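Local coordinates for protein alpha-glucosidase (Bacteroides thetaiotaomicron, PDB 5XFM) that hydrolyses beta-L-arabinopyranosides and alpha-galactosides as a bifunctional, calcium-containing enzyme of glycoside hydrolase family 97, at residues A[25-29]-A[40-45]; A[75-81]-A[92-98]; A[118-122]-A[263-267]. The protein carries 1 engineered substitution. All coordinates share one frame; numbering follows the deposited sequence.

Interaction 1. Residues A[25-29]-A[40-45]; sequences KLQLA and YSVSYN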
loop_
_atom_site.group_PDB
_atom_site.type_symbol
_atom_site.label_atom_id
_atom_site.label_comp_id
_atom_site.label_asym_id
_atom_site.label_seq_id
_atom_site.Cartn_x
_atom_site.Cartn_y
_atom_site.Cartn_z
ATOM N N LYS A 25 -7.182 14.574 -21.989
ATOM C CA LYS A 25 -8.147 13.469 -21.935
ATOM C C LYS A 25 -8.935 13.503 -20.636
ATOM O O LYS A 25 -10.141 13.267 -20.616
ATOM C CB LYS A 25 -7.448 12.113 -22.074
ATOM C CG LYS A 25 -6.800 11.880 -23.422
ATOM C CD LYS A 25 -6.317 10.445 -23.571
ATOM C CE LYS A 25 -5.167 10.362 -24.563
ATOM N NZ LYS A 25 -4.695 8.968 -24.786
ATOM N N LEU A 26 -8.236 13.793 -19.549
ATOM C CA LEU A 26 -8.857 13.883 -18.245
ATOM C C LEU A 26 -9.321 15.319 -18.026
ATOM O O LEU A 26 -8.535 16.258 -18.166
ATOM C CB LEU A 26 -7.871 13.433 -17.162
ATOM C CG LEU A 26 -8.336 12.983 -15.772
ATOM C CD1 LEU A 26 -7.115 12.715 -14.902
ATOM C CD2 LEU A 26 -9.280 13.960 -15.087
ATOM N N GLN A 27 -10.599 15.494 -17.709
ATOM C CA GLN A 27 -11.132 16.828 -17.449
ATOM C C GLN A 27 -11.910 16.875 -16.137
ATOM O O GLN A 27 -12.681 15.973 -15.825
ATOM C CB GLN A 27 -12.007 17.301 -18.616
ATOM C CG GLN A 27 -11.242 17.397 -19.934
ATOM C CD GLN A 27 -12.050 18.019 -21.056
ATOM O OE1 GLN A 27 -13.070 18.670 -20.819
ATOM N NE2 GLN A 27 -11.582 17.842 -22.289
ATOM N N LEU A 28 -11.675 17.927 -15.362
ATOM C CA LEU A 28 -12.356 18.129 -14.091
ATOM C C LEU A 28 -13.096 19.462 -14.125
ATOM O O LEU A 28 -12.512 20.490 -14.466
ATOM C CB LEU A 28 -11.350 18.096 -12.930
ATOM C CG LEU A 28 -11.905 18.262 -11.511
ATOM C CD1 LEU A 28 -11.131 17.387 -10.555
ATOM C CD2 LEU A 28 -11.867 19.705 -11.034
ATOM N N ALA A 29 -14.371 19.449 -13.756
ATOM C CA ALA A 29 -15.173 20.667 -13.785
ATOM C C ALA A 29 -15.652 21.041 -12.392
ATOM O O ALA A 29 -15.992 20.173 -11.591
ATOM C CB ALA A 29 -16.349 20.499 -14.722
ATOM N N TYR A 40 -17.790 18.921 -7.809
ATOM C CA TYR A 40 -16.930 18.784 -8.975
ATOM C C TYR A 40 -17.386 17.565 -9.763
ATOM O O TYR A 40 -18.150 16.751 -9.253
ATOM C CB TYR A 40 -15.462 18.648 -8.563
ATOM C CG TYR A 40 -15.142 17.330 -7.898
ATOM C CD1 TYR A 40 -15.480 17.107 -6.571
ATOM C CD2 TYR A 40 -14.493 16.313 -8.591
ATOM C CE1 TYR A 40 -15.195 15.910 -5.950
ATOM C CE2 TYR A 40 -14.203 15.111 -7.977
ATOM C CZ TYR A 40 -14.557 14.916 -6.658
ATOM O OH TYR A 40 -14.279 13.726 -6.037
ATOM N N SER A 41 -16.952 17.455 -11.012
ATOM C CA SER A 41 -17.216 16.248 -11.793
ATOM C C SER A 41 -15.997 15.908 -12.642
ATOM O O SER A 41 -15.178 16.776 -12.941
ATOM C CB SER A 41 -18.450 16.414 -12.679
ATOM O OG SER A 41 -18.206 17.347 -13.713
ATOM N N VAL A 42 -15.866 14.637 -13.002
ATOM C CA VAL A 42 -14.700 14.169 -13.738
ATOM C C VAL A 42 -15.066 13.369 -14.977
ATOM O O VAL A 42 -15.896 12.461 -14.928
ATOM C CB VAL A 42 -13.784 13.303 -12.841
ATOM C CG1 VAL A 42 -12.616 12.733 -13.643
ATOM C CG2 VAL A 42 -13.288 14.116 -11.657
ATOM N N SER A 43 -14.432 13.709 -16.091
ATOM C CA SER A 43 -14.618 12.974 -17.331
ATOM C C SER A 43 -13.282 12.500 -17.896
ATOM O O SER A 43 -12.241 13.112 -17.640
ATOM C CB SER A 43 -15.355 13.848 -18.348
ATOM O OG SER A 43 -14.453 14.694 -19.042
ATOM N N TYR A 44 -13.314 11.409 -18.654
ATOM C CA TYR A 44 -12.128 10.910 -19.343
ATOM C C TYR A 44 -12.503 10.488 -20.754
ATOM O O TYR A 44 -13.401 9.668 -20.933
ATOM C CB TYR A 44 -11.500 9.732 -18.591
ATOM C CG TYR A 44 -10.122 9.386 -19.109
ATOM C CD1 TYR A 44 -9.952 8.478 -20.147
ATOM C CD2 TYR A 44 -8.990 9.992 -18.576
ATOM C CE1 TYR A 44 -8.690 8.173 -20.631
ATOM C CE2 TYR A 44 -7.735 9.695 -19.050
ATOM C CZ TYR A 44 -7.586 8.788 -20.076
ATOM O OH TYR A 44 -6.320 8.503 -20.542
ATOM N N ASN A 45 -11.789 11.027 -21.744
ATOM C CA ASN A 45 -12.162 10.895 -23.158
ATOM C C ASN A 45 -13.640 11.154 -23.441
ATOM O O ASN A 45 -14.241 10.494 -24.286
ATOM C CB ASN A 45 -11.785 9.507 -23.688
ATOM C CG ASN A 45 -10.326 9.409 -24.074
ATOM O OD1 ASN A 45 -9.677 10.417 -24.357
ATOM N ND2 ASN A 45 -9.799 8.191 -24.090
HETATM O O HOH W 1 -12.814 14.003 -21.098
#
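Lys25 crosses Tyr44 obliquely, with its CB over one face of the ring in a CH-pi contact, 4.2 Å from the ring centroid and 24° off the ring normal, shifted toward the rim. Tyr44 carries its CG anti to the backbone N (chi1 -168°), and from there the end of the ring swings back toward residues 25-29. The Leu26 side chain runs at about a right angle to that of Tyr44, and Leu26 CB lies 3.9 Å from Tyr44 CD2. Asn45 runs alongside Lys25 in the same direction, its OD1 3.4 Å from Lys25 CG.

Further along, Leu26 CD2 touches Val42 CG1 at 3.8 Å. Leu28 CD1 reaches both Tyr40 CD2 (4.0 Å) and Val42 CG2 (4.1 Å). Val42 CG2 lies at the edge of the Tyr40 ring, in its plane. Tyr40 OH is hydrogen-bonded to Gly145 O, and Leu26 and Tyr44 both rest on Val265.

Gln27, Ala29, Ser41 and Ser43 occupy the other face. Here Ser43 OG lies 3.6 Å from Gln27 CB. The two strands form an antiparallel hairpin. Gln27 with Ser43 and Ala29 with Ser41 are its hydrogen-bonded pairs, and Gln27 N to Ser43 O measures 2.9 Å and is almost straight at 175°.

The chemistry is two-sided. The leucines, Val42 and the tyrosine rings give the hairpin an apolar inner face, while the other face carries Ser41, Ser43 and Gln27 beside Ala29, and there Ser43 OG and the backbone O of Lys25 share a water.

Interaction 2. Residues A[75-81]-A[92-98]; sequences VDKIDTV and VHYRANE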
loop_
_atom_site.group_PDB
_atom_site.type_symbol
_atom_site.label_atom_id
_atom_site.label_comp_id
_atom_site.label_asym_id
_atom_site.label_seq_id
_atom_site.Cartn_x
_atom_site.Cartn_y
_atom_site.Cartn_z
ATOM N N VAL A 75 -4.429 29.556 -12.262
ATOM C CA VAL A 75 -3.944 28.343 -12.910
ATOM C C VAL A 75 -2.416 28.325 -13.026
ATOM O O VAL A 75 -1.787 29.365 -13.210
ATOM C CB VAL A 75 -4.576 28.183 -14.313
ATOM C CG1 VAL A 75 -4.205 29.364 -15.208
ATOM C CG2 VAL A 75 -4.163 26.855 -14.951
ATOM N N ASP A 76 -1.813 27.154 -12.854
ATOM C CA ASP A 76 -0.375 27.044 -13.049
ATOM C C ASP A 76 0.016 25.719 -13.682
ATOM O O ASP A 76 -0.756 24.772 -13.687
ATOM C CB ASP A 76 0.354 27.214 -11.713
ATOM C CG ASP A 76 1.818 27.580 -11.888
ATOM O OD1 ASP A 76 2.259 27.741 -13.048
ATOM O OD2 ASP A 76 2.531 27.703 -10.868
ATOM N N LYS A 77 1.218 25.674 -14.240
ATOM C CA LYS A 77 1.719 24.467 -14.875
ATOM C C LYS A 77 2.824 23.900 -13.998
ATOM O O LYS A 77 3.767 24.601 -13.641
ATOM C CB LYS A 77 2.221 24.767 -16.288
ATOM C CG LYS A 77 1.116 24.834 -17.335
ATOM C CD LYS A 77 1.681 24.827 -18.747
ATOM C CE LYS A 77 2.443 26.125 -19.017
ATOM N NZ LYS A 77 3.435 26.015 -20.123
ATOM N N ILE A 78 2.712 22.626 -13.657
ATOM C CA ILE A 78 3.767 21.959 -12.918
ATOM C C ILE A 78 4.519 20.997 -13.822
ATOM O O ILE A 78 3.916 20.169 -14.517
ATOM C CB ILE A 78 3.205 21.220 -11.697
ATOM C CG1 ILE A 78 2.440 22.204 -10.805
ATOM C CG2 ILE A 78 4.324 20.539 -10.931
ATOM C CD1 ILE A 78 1.720 21.560 -9.663
ATOM N N ASP A 79 5.841 21.127 -13.821
ATOM C CA ASP A 79 6.702 20.290 -14.641
ATOM C C ASP A 79 8.025 20.085 -13.919
ATOM O O ASP A 79 8.920 20.926 -13.995
ATOM C CB ASP A 79 6.920 20.923 -16.014
ATOM C CG ASP A 79 7.577 19.977 -16.999
ATOM O OD1 ASP A 79 8.391 19.128 -16.579
ATOM O OD2 ASP A 79 7.269 20.078 -18.204
ATOM N N THR A 80 8.148 18.955 -13.233
ATOM C CA THR A 80 9.316 18.699 -12.403
ATOM C C THR A 80 9.763 17.252 -12.535
ATOM O O THR A 80 9.031 16.416 -13.045
ATOM C CB THR A 80 9.034 19.005 -10.916
ATOM O OG1 THR A 80 7.786 18.420 -10.534
ATOM C CG2 THR A 80 8.970 20.501 -10.674
ATOM N N VAL A 81 10.981 16.969 -12.091
ATOM C CA VAL A 81 11.503 15.610 -12.066
ATOM C C VAL A 81 11.901 15.274 -10.641
ATOM O O VAL A 81 12.504 16.095 -9.952
ATOM C CB VAL A 81 12.716 15.437 -13.016
ATOM C CG1 VAL A 81 13.315 14.041 -12.896
ATOM C CG2 VAL A 81 12.311 15.727 -14.445
ATOM N N VAL A 92 10.600 9.928 -11.781
ATOM C CA VAL A 92 9.323 10.448 -12.246
ATOM C C VAL A 92 9.425 11.838 -12.869
ATOM O O VAL A 92 10.002 12.767 -12.286
ATOM C CB VAL A 92 8.287 10.485 -11.102
ATOM C CG1 VAL A 92 6.976 11.107 -11.578
ATOM C CG2 VAL A 92 8.055 9.082 -10.553
ATOM N N HIS A 93 8.880 11.951 -14.080
ATOM C CA HIS A 93 8.671 13.239 -14.727
ATOM C C HIS A 93 7.220 13.661 -14.512
ATOM O O HIS A 93 6.324 13.243 -15.243
ATOM C CB HIS A 93 8.995 13.171 -16.220
ATOM C CG HIS A 93 8.860 14.486 -16.928
ATOM N ND1 HIS A 93 8.693 14.584 -18.293
ATOM C CD2 HIS A 93 8.888 15.758 -16.461
ATOM C CE1 HIS A 93 8.610 15.858 -18.634
ATOM N NE2 HIS A 93 8.728 16.591 -17.540
ATOM N N TYR A 94 6.996 14.476 -13.490
ATOM C CA TYR A 94 5.663 14.907 -13.109
ATOM C C TYR A 94 5.229 16.174 -13.870
ATOM O O TYR A 94 5.852 17.236 -13.774
ATOM C CB TYR A 94 5.619 15.133 -11.596
ATOM C CG TYR A 94 4.290 15.606 -11.073
ATOM C CD1 TYR A 94 3.109 14.945 -11.405
ATOM C CD2 TYR A 94 4.216 16.703 -10.225
ATOM C CE1 TYR A 94 1.887 15.384 -10.917
ATOM C CE2 TYR A 94 3.002 17.147 -9.732
ATOM C CZ TYR A 94 1.843 16.487 -10.082
ATOM O OH TYR A 94 0.642 16.936 -9.591
ATOM N N ARG A 95 4.136 16.033 -14.610
ATOM C CA ARG A 95 3.580 17.078 -15.462
ATOM C C ARG A 95 2.088 17.176 -15.194
ATOM O O ARG A 95 1.347 16.227 -15.446
ATOM C CB ARG A 95 3.858 16.761 -16.935
ATOM C CG ARG A 95 3.237 17.692 -17.966
ATOM C CD ARG A 95 3.604 19.161 -17.802
ATOM N NE ARG A 95 2.923 19.982 -18.806
ATOM C CZ ARG A 95 1.777 20.628 -18.606
ATOM N NH1 ARG A 95 1.185 20.582 -17.424
ATOM N NH2 ARG A 95 1.227 21.332 -19.588
ATOM N N ALA A 96 1.649 18.318 -14.676
ATOM C CA ALA A 96 0.243 18.480 -14.320
ATOM C C ALA A 96 -0.221 19.923 -14.444
ATOM O O ALA A 96 0.591 20.850 -14.471
ATOM C CB ALA A 96 -0.000 17.981 -12.912
ATOM N N ASN A 97 -1.533 20.116 -14.523
ATOM C CA ASN A 97 -2.094 21.458 -14.468
ATOM C C ASN A 97 -2.798 21.694 -13.143
ATOM O O ASN A 97 -3.554 20.849 -12.673
ATOM C CB ASN A 97 -3.045 21.707 -15.641
ATOM C CG ASN A 97 -2.317 21.807 -16.968
ATOM O OD1 ASN A 97 -1.206 22.329 -17.038
ATOM N ND2 ASN A 97 -2.938 21.301 -18.027
ATOM N N GLU A 98 -2.532 22.848 -12.547
ATOM C CA GLU A 98 -3.030 23.176 -11.220
ATOM C C GLU A 98 -4.078 24.281 -11.238
ATOM O O GLU A 98 -3.837 25.381 -11.743
ATOM C CB GLU A 98 -1.877 23.591 -10.312
ATOM C CG GLU A 98 -2.290 23.825 -8.875
ATOM C CD GLU A 98 -1.172 24.426 -8.045
ATOM O OE1 GLU A 98 -0.607 23.701 -7.201
ATOM O OE2 GLU A 98 -0.850 25.617 -8.251
#
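Asp79 and His93 both turn CG anti to the backbone N (chi1 -169° and -177°), which brings carboxylate and imidazole together across the hairpin. His93 NE2 donates to Asp79 OD1 at 2.7 Å. The acceptor lies close to the ring plane, while the donor comes from the syn side, 28° out of the carboxylate plane.

Arg95 shares this first torsion but bends at chi2 and heads for Asn97 and Lys77. Its NH1 gives a nearly straight bond to Asn97 OD1 (3.0 Å), entering from above the amide plane. NH2 lies against Lys77 CD at 3.6 Å. Replacing Arg95 with a leucine would probably leave Asn97 OD1 without this donor and the Lys77 chain with less cover.

Strands 69-83 and 91-104 form this hairpin at the edge of their sheet. Paired backbone bonds join Asp76 to Glu98, Ile78 to Ala96 and Thr80 to Tyr94. On the face of these residues Ile78 CG2 meets the Tyr94 ring obliquely, 3.8 Å from CE2, and Glu98 OE1 forms a salt bridge with Arg116.

Asp79 OD2 stays 4.4 Å from Arg95 NE, too far for a salt bridge. The carboxylate would be expected to stabilise a proton on His93, and the nearby arginine to ease the negative charge of Asp79.

Interaction 3. Residues A[118-122]-A[263-267]; sequences SDNDV and ITVGD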
loop_
_atom_site.group_PDB
_atom_site.type_symbol
_atom_site.label_atom_id
_atom_site.label_comp_id
_atom_site.label_asym_id
_atom_site.label_seq_id
_atom_site.Cartn_x
_atom_site.Cartn_y
_atom_site.Cartn_z
ATOM N N SER A 118 -2.733 15.515 -13.527
ATOM C CA SER A 118 -1.800 14.956 -14.499
ATOM C C SER A 118 -2.621 14.176 -15.527
ATOM O O SER A 118 -3.853 14.260 -15.517
ATOM C CB SER A 118 -0.748 14.074 -13.819
ATOM O OG SER A 118 -1.333 12.992 -13.117
ATOM N N ASP A 119 -1.960 13.444 -16.422
ATOM C CA ASP A 119 -2.669 12.772 -17.521
ATOM C C ASP A 119 -3.786 11.841 -17.059
ATOM O O ASP A 119 -4.839 11.767 -17.693
ATOM C CB ASP A 119 -1.696 11.971 -18.388
ATOM C CG ASP A 119 -0.924 12.838 -19.360
ATOM O OD1 ASP A 119 -1.442 13.905 -19.770
ATOM O OD2 ASP A 119 0.200 12.431 -19.729
ATOM N N ASN A 120 -3.549 11.119 -15.968
ATOM C CA ASN A 120 -4.520 10.146 -15.475
ATOM C C ASN A 120 -4.784 10.242 -13.980
ATOM O O ASN A 120 -5.295 9.298 -13.385
ATOM C CB ASN A 120 -4.064 8.729 -15.807
ATOM C CG ASN A 120 -4.152 8.423 -17.286
ATOM O OD1 ASN A 120 -5.238 8.171 -17.813
ATOM N ND2 ASN A 120 -3.010 8.429 -17.964
ATOM N N ASP A 121 -4.413 11.359 -13.364
ATOM C CA ASP A 121 -4.637 11.512 -11.931
ATOM C C ASP A 121 -5.091 12.909 -11.533
ATOM O O ASP A 121 -4.646 13.917 -12.082
ATOM C CB ASP A 121 -3.370 11.157 -11.150
ATOM C CG ASP A 121 -2.854 9.774 -11.478
ATOM O OD1 ASP A 121 -2.094 9.644 -12.461
ATOM O OD2 ASP A 121 -3.212 8.818 -10.757
ATOM N N VAL A 122 -5.988 12.945 -10.560
ATOM C CA VAL A 122 -6.407 14.175 -9.918
ATOM C C VAL A 122 -6.019 14.120 -8.445
ATOM O O VAL A 122 -6.322 13.152 -7.767
ATOM C CB VAL A 122 -7.920 14.389 -10.037
ATOM C CG1 VAL A 122 -8.342 15.613 -9.238
ATOM C CG2 VAL A 122 -8.331 14.518 -11.501
ATOM N N ILE A 263 -7.682 10.709 -7.210
ATOM C CA ILE A 263 -8.512 10.006 -8.173
ATOM C C ILE A 263 -7.685 9.576 -9.382
ATOM O O ILE A 263 -7.274 10.408 -10.187
ATOM C CB ILE A 263 -9.671 10.884 -8.664
ATOM C CG1 ILE A 263 -10.382 11.556 -7.489
ATOM C CG2 ILE A 263 -10.641 10.069 -9.510
ATOM C CD1 ILE A 263 -11.399 12.603 -7.916
ATOM N N THR A 264 -7.417 8.282 -9.497
ATOM C CA THR A 264 -6.681 7.766 -10.642
ATOM C C THR A 264 -7.684 7.231 -11.651
ATOM O O THR A 264 -8.406 6.287 -11.371
ATOM C CB THR A 264 -5.704 6.652 -10.228
ATOM O OG1 THR A 264 -4.774 7.170 -9.271
ATOM C CG2 THR A 264 -4.949 6.111 -11.435
ATOM N N VAL A 265 -7.752 7.837 -12.823
ATOM C CA VAL A 265 -8.836 7.518 -13.747
ATOM C C VAL A 265 -8.270 7.187 -15.125
ATOM O O VAL A 265 -7.288 7.785 -15.556
ATOM C CB VAL A 265 -9.863 8.672 -13.810
ATOM C CG1 VAL A 265 -9.158 10.007 -13.777
ATOM C CG2 VAL A 265 -10.780 8.550 -15.034
ATOM N N GLY A 266 -8.872 6.216 -15.806
ATOM C CA GLY A 266 -8.464 5.920 -17.169
ATOM C C GLY A 266 -9.493 5.102 -17.916
ATOM O O GLY A 266 -10.486 4.684 -17.339
ATOM N N ASP A 267 -9.276 4.893 -19.209
ATOM C CA ASP A 267 -10.144 4.006 -19.964
ATOM C C ASP A 267 -9.602 2.584 -19.907
ATOM O O ASP A 267 -10.242 1.649 -20.378
ATOM C CB ASP A 267 -10.268 4.463 -21.422
ATOM C CG ASP A 267 -8.916 4.644 -22.094
ATOM O OD1 ASP A 267 -7.879 4.582 -21.391
ATOM O OD2 ASP A 267 -8.889 4.810 -23.333
#
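Residues 120-122 pair with 263-265 in the middle of the large antiparallel sheet of the N-terminal domain, joining strand 121-128 to strand 256-266, which lies far along the chain. Asp121 and Thr264 face each other as a non-hydrogen-bonded pair. Their side chains lie side by side and point the same way, each with its polar branch anti to the carbonyl carbon (Asp121 chi1 -55°, Thr264 chi1 -59°). Thr264 OG1 donates to Asp121 OD2 at 2.7 Å, meeting the oxygen nearly end-on along its C-O bond. Thr264 CG2 comes within 3.3 Å of the same OD2. Thr275 OG1 is also hydrogen-bonded to this oxygen, which gives the buried carboxylate two hydroxyl partners.

Val122 and Ile263 form the neighbouring hydrogen-bonded pair. Val122 N to Ile263 O and Ile263 N to Val122 O both measure 2.9 Å. Their side chains leave on the other face of the sheet, with Val122 CB 4.2 Å from Ile263 CB. Leu26 and Leu28 cover Val122 there, and Tyr40 covers Ile263.

The ladder runs on to Asn120, whose O accepts Val265 N at 2.9 Å. Beyond it the chain turns back, and Ser118 N bonds to Asp121 O, closing the tight turn into strand 121-128.

Long-range antiparallel pairing of this kind, with one apolar face turned to a second sheet, is characteristic of a beta-sandwich, consistent with the galactose mutarotase clan of this domain.

In the fold
Interactions 2 and 3 belong to one antiparallel sheet, and interaction 1 to the sheet packed on it. Interaction 3 is the buried one. It pairs strands distant in sequence, and its buried carboxylate oxygen Asp121 OD2 takes bonds from hydroxyls. Interaction 1 is half buried: its inner face lies on interaction 3, with Leu26 CD1 3.4 Å from Asp121 N. Their centres are about 9 Å apart. Interaction 2 is a surface hairpin that includes an outermost strand of its sheet, and charged and polar side chains dominate it. It touches interaction 3 through Ser118, whose CB lies 3.4 Å from Arg95 O. Interactions 1 and 2 do not touch.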